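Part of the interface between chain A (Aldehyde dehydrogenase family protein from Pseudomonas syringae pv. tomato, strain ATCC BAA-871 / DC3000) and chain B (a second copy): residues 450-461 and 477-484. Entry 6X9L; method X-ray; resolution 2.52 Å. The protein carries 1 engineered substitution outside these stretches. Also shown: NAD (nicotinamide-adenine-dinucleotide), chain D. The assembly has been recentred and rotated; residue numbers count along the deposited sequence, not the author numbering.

Chain A, residues 450-461: WNPMAPFGGYKR
Chain B 477-484: LETKAIVG

The contact between the two copies is built around small apolar side chains. Ala A454 and Ala B481 lie at its centre, their CA atoms 6.0 Å apart; both CA-to-CB bonds point toward the partner stretch, and the CB atoms of Ala A454 and Ala B481 meet at 3.9 Å. Pro A455, its ring in the C-gamma exo pucker, packs against the same methyl, with Pro A455 CD 3.9 Å from Ala B481 CB, and its CG reaches Thr B479 CG2, also at 3.9 Å. The Thr B479 side chain (chi1 m) makes this contact although its CA-to-CB bond points away.

The two stretches run antiparallel. Chain B forms a strand that continues through Val B483, whereas chain A has no regular helix or strand and follows it in an irregular, largely extended path. Asn A451 pairs with Val B483 (CA atoms 7.3 Å apart) and Tyr A459 with Glu B478 (7.0 Å). No hydrogen bond passes directly between the stretches, so this is side-chain packing rather than sheet extension. As the strand alternates, Ala B481 and Val B483 point toward chain A while Ile B482 points away.

At one end, Val B483 (chi1 t) places CG2 4.2 Å from Ala A454 CB and CG1 3.9 Å from Asn A451 CB. A type I turn from Asn A451 to Ala A454 shapes the chain here: Ala A454 N donates to Asn A451 O at 3.2 Å, and Met A453 N donates to Asn A451 OD1 at 2.9 Å, with Asn A451 in chi1 t.

At the other end, Tyr A459 (chi1 m, chi2 46°) contributes the largest covered area, 98 Å² of its surface. Its CA-to-CB bond runs sideways, but the ring comes nearer to the strand. Glu B478, folded by chi1 and chi2 both m, lies over one face: its CG sits 3.7 Å from the centroid of the Tyr A459 ring and 8° off the normal, a CH-pi contact, while Tyr A459 CZ approaches Glu B478 CB to 3.5 Å. Farther along the strand, Tyr A459 OH lies 3.6 Å from Lys B480 CB; this hydroxyl is hydrogen-bonded elsewhere in the structure.

The polar edge is formed by the Glu B478 carboxylate. Glu B478 OE1 lies 3.5 Å from Tyr A459 CA and 3.9 Å from Gly A458 O, and no direct hydrogen bond joins it to that carbonyl. A water lies between the two oxygens, its O 2.6 Å from Gly A458 O and 2.5 Å from Glu B478 OE1, placed to donate to either.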

# COMPACT_ATOMS: atom_id res chain seq x y z
N TRP A 450 -16.65 -9.88 18.83
CA TRP A 450 -15.48 -9.74 17.98
C TRP A 450 -15.51 -10.76 16.83
O TRP A 450 -15.97 -11.89 17.00
CB TRP A 450 -14.24 -9.90 18.86
CG TRP A 450 -12.95 -9.79 18.19
CD1 TRP A 450 -12.32 -8.65 17.78
CD2 TRP A 450 -12.06 -10.87 17.90
NE1 TRP A 450 -11.10 -8.96 17.21
CE2 TRP A 450 -10.92 -10.32 17.28
CE3 TRP A 450 -12.12 -12.25 18.10
CZ2 TRP A 450 -9.84 -11.12 16.85
CZ3 TRP A 450 -11.06 -13.03 17.67
CH2 TRP A 450 -9.94 -12.47 17.06
N ASN A 451 -15.04 -10.35 15.66
CA ASN A 451 -15.11 -11.19 14.46
C ASN A 451 -13.71 -11.37 13.88
O ASN A 451 -13.18 -10.44 13.24
CB ASN A 451 -16.05 -10.57 13.43
CG ASN A 451 -16.19 -11.39 12.17
OD1 ASN A 451 -15.45 -12.34 11.95
ND2 ASN A 451 -17.12 -11.00 11.31
N PRO A 452 -13.07 -12.53 14.05
CA PRO A 452 -11.68 -12.69 13.58
C PRO A 452 -11.53 -12.71 12.06
O PRO A 452 -10.39 -12.73 11.59
CB PRO A 452 -11.25 -14.02 14.19
CG PRO A 452 -12.53 -14.77 14.44
CD PRO A 452 -13.54 -13.71 14.80
N MET A 453 -12.62 -12.72 11.29
CA MET A 453 -12.51 -12.70 9.84
C MET A 453 -12.70 -11.31 9.26
O MET A 453 -12.43 -11.12 8.07
CB MET A 453 -13.54 -13.64 9.20
CG MET A 453 -13.41 -15.10 9.59
SD MET A 453 -11.90 -15.86 8.98
CE MET A 453 -11.49 -14.83 7.57
N ALA A 454 -13.18 -10.35 10.05
CA ALA A 454 -13.46 -9.02 9.52
C ALA A 454 -12.16 -8.27 9.28
O ALA A 454 -11.27 -8.30 10.14
CB ALA A 454 -14.35 -8.23 10.47
N PRO A 455 -12.01 -7.61 8.13
CA PRO A 455 -10.81 -6.80 7.91
C PRO A 455 -10.74 -5.67 8.94
O PRO A 455 -11.76 -5.05 9.29
CB PRO A 455 -11.00 -6.25 6.49
CG PRO A 455 -12.20 -6.92 5.93
CD PRO A 455 -12.99 -7.50 7.04
N PHE A 456 -9.54 -5.43 9.45
CA PHE A 456 -9.29 -4.45 10.49
C PHE A 456 -8.20 -3.50 10.00
O PHE A 456 -7.13 -3.95 9.59
CB PHE A 456 -8.90 -5.14 11.80
CG PHE A 456 -8.68 -4.21 12.97
CD1 PHE A 456 -7.46 -3.58 13.16
CD2 PHE A 456 -9.69 -3.99 13.90
CE1 PHE A 456 -7.24 -2.74 14.25
CE2 PHE A 456 -9.47 -3.15 15.00
CZ PHE A 456 -8.25 -2.52 15.17
N GLY A 457 -8.49 -2.21 10.00
CA GLY A 457 -7.53 -1.21 9.55
C GLY A 457 -8.17 0.15 9.48
O GLY A 457 -9.38 0.32 9.69
N GLY A 458 -7.35 1.14 9.15
CA GLY A 458 -7.78 2.52 9.18
C GLY A 458 -8.06 3.12 7.81
O GLY A 458 -7.35 2.85 6.85
N TYR A 459 -9.10 3.95 7.74
CA TYR A 459 -9.20 5.04 6.77
C TYR A 459 -8.28 6.19 7.18
O TYR A 459 -7.83 6.29 8.34
CB TYR A 459 -10.60 5.63 6.68
CG TYR A 459 -11.71 4.85 6.00
CD1 TYR A 459 -11.93 3.49 6.25
CD2 TYR A 459 -12.59 5.49 5.14
CE1 TYR A 459 -12.96 2.80 5.63
CE2 TYR A 459 -13.62 4.81 4.51
CZ TYR A 459 -13.81 3.47 4.76
OH TYR A 459 -14.86 2.81 4.13
N LYS A 460 -8.05 7.10 6.24
CA LYS A 460 -7.36 8.35 6.55
C LYS A 460 -6.06 8.06 7.31
O LYS A 460 -5.24 7.25 6.86
CB LYS A 460 -8.31 9.28 7.32
CG LYS A 460 -9.45 9.78 6.45
CD LYS A 460 -10.78 9.94 7.18
CE LYS A 460 -10.76 11.10 8.15
NZ LYS A 460 -12.15 11.59 8.49
N ARG A 461 -5.87 8.67 8.48
CA ARG A 461 -4.60 8.60 9.17
C ARG A 461 -4.50 7.49 10.20
O ARG A 461 -3.57 7.51 11.01
CB ARG A 461 -4.30 9.94 9.83
CG ARG A 461 -4.05 11.02 8.83
CD ARG A 461 -3.40 12.18 9.47
NE ARG A 461 -3.69 13.39 8.72
CZ ARG A 461 -3.28 14.59 9.11
NH1 ARG A 461 -2.57 14.71 10.22
NH2 ARG A 461 -3.58 15.66 8.38
N LEU B 477 -10.49 1.98 -3.69
CA LEU B 477 -11.53 1.71 -2.70
C LEU B 477 -10.92 1.46 -1.33
O LEU B 477 -9.91 0.76 -1.20
CB LEU B 477 -12.36 0.49 -3.10
CG LEU B 477 -13.02 0.61 -4.48
CD1 LEU B 477 -13.52 -0.75 -4.92
CD2 LEU B 477 -14.14 1.66 -4.46
N GLU B 478 -11.52 2.06 -0.30
CA GLU B 478 -11.31 1.62 1.07
C GLU B 478 -12.08 0.33 1.33
O GLU B 478 -12.86 -0.14 0.49
CB GLU B 478 -11.73 2.67 2.08
CG GLU B 478 -10.72 3.76 2.29
CD GLU B 478 -9.47 3.28 3.03
OE1 GLU B 478 -8.68 4.15 3.44
OE2 GLU B 478 -9.28 2.04 3.18
N THR B 479 -11.89 -0.22 2.51
CA THR B 479 -12.53 -1.46 2.91
C THR B 479 -13.14 -1.27 4.30
O THR B 479 -12.44 -0.84 5.24
CB THR B 479 -11.53 -2.62 2.88
OG1 THR B 479 -11.24 -2.93 1.51
CG2 THR B 479 -12.05 -3.86 3.59
N LYS B 480 -14.43 -1.54 4.41
CA LYS B 480 -15.15 -1.32 5.66
C LYS B 480 -15.83 -2.60 6.10
O LYS B 480 -16.42 -3.31 5.28
CB LYS B 480 -16.18 -0.20 5.50
CG LYS B 480 -17.04 -0.01 6.73
CD LYS B 480 -18.08 1.05 6.48
CE LYS B 480 -17.49 2.44 6.68
NZ LYS B 480 -18.44 3.49 6.26
N ALA B 481 -15.72 -2.91 7.39
CA ALA B 481 -16.43 -4.04 7.98
C ALA B 481 -17.50 -3.49 8.91
O ALA B 481 -17.19 -2.71 9.83
CB ALA B 481 -15.50 -4.99 8.73
N ILE B 482 -18.75 -3.85 8.65
CA ILE B 482 -19.84 -3.50 9.54
C ILE B 482 -20.20 -4.76 10.31
O ILE B 482 -21.03 -5.55 9.85
CB ILE B 482 -21.04 -2.93 8.77
CG1 ILE B 482 -20.57 -1.75 7.93
CG2 ILE B 482 -22.15 -2.49 9.72
CD1 ILE B 482 -21.67 -1.18 7.09
N VAL B 483 -19.55 -4.95 11.48
CA VAL B 483 -19.82 -6.09 12.34
C VAL B 483 -21.12 -5.84 13.11
O VAL B 483 -21.42 -4.70 13.50
CB VAL B 483 -18.64 -6.34 13.31
CG1 VAL B 483 -18.69 -7.77 13.84
CG2 VAL B 483 -17.29 -6.06 12.63
N GLY B 484 -21.90 -6.90 13.32
CA GLY B 484 -23.24 -6.71 13.85
C GLY B 484 -24.24 -6.18 12.83
O GLY B 484 -25.28 -5.65 13.21
PA NAD D . 4.94 3.40 19.27
O1A NAD D . 4.52 4.02 17.98
O2A NAD D . 5.63 4.34 20.18
O5B NAD D . 5.85 2.09 19.02
C5B NAD D . 5.38 1.00 18.24
C4B NAD D . 6.55 0.12 17.80
O4B NAD D . 7.42 0.88 16.99
C3B NAD D . 7.41 -0.37 18.96
O3B NAD D . 7.85 -1.69 18.65
C2B NAD D . 8.59 0.58 18.98
O2B NAD D . 9.77 -0.01 19.48
C1B NAD D . 8.75 0.83 17.50
N9A NAD D . 9.33 2.13 17.17
C8A NAD D . 9.29 3.30 17.89
N7A NAD D . 9.92 4.24 17.14
C5A NAD D . 10.35 3.68 15.99
C6A NAD D . 11.03 4.18 14.89
N6A NAD D . 11.26 5.49 14.78
N1A NAD D . 11.31 3.33 13.84
C2A NAD D . 10.92 2.01 13.87
N3A NAD D . 10.24 1.52 14.96
C4A NAD D . 9.97 2.35 16.00
O3 NAD D . 3.64 2.68 19.90
PN NAD D . 2.85 3.03 21.26
O1N NAD D . 2.28 4.39 21.16
O2N NAD D . 3.68 2.67 22.42
O5D NAD D . 1.70 1.90 20.98
C5D NAD D . 0.34 2.26 21.11
C4D NAD D . -0.14 2.82 19.77
O4D NAD D . -0.34 1.77 18.85
C3D NAD D . -1.48 3.52 19.93
O3D NAD D . -1.53 4.61 19.05
C2D NAD D . -2.44 2.48 19.43
O2D NAD D . -3.66 3.04 18.98
C1D NAD D . -1.64 1.85 18.30
N1N NAD D . -2.26 0.56 17.97
C2N NAD D . -2.88 0.39 16.76
C3N NAD D . -3.51 -0.80 16.46
C7N NAD D . -4.22 -1.02 15.16
O7N NAD D . -4.55 -2.35 14.84
N7N NAD D . -4.53 -0.01 14.35
C4N NAD D . -3.53 -1.83 17.40
C5N NAD D . -2.91 -1.65 18.63
C6N NAD D . -2.29 -0.44 18.91
O HOH W 1 -6.53 3.89 4.65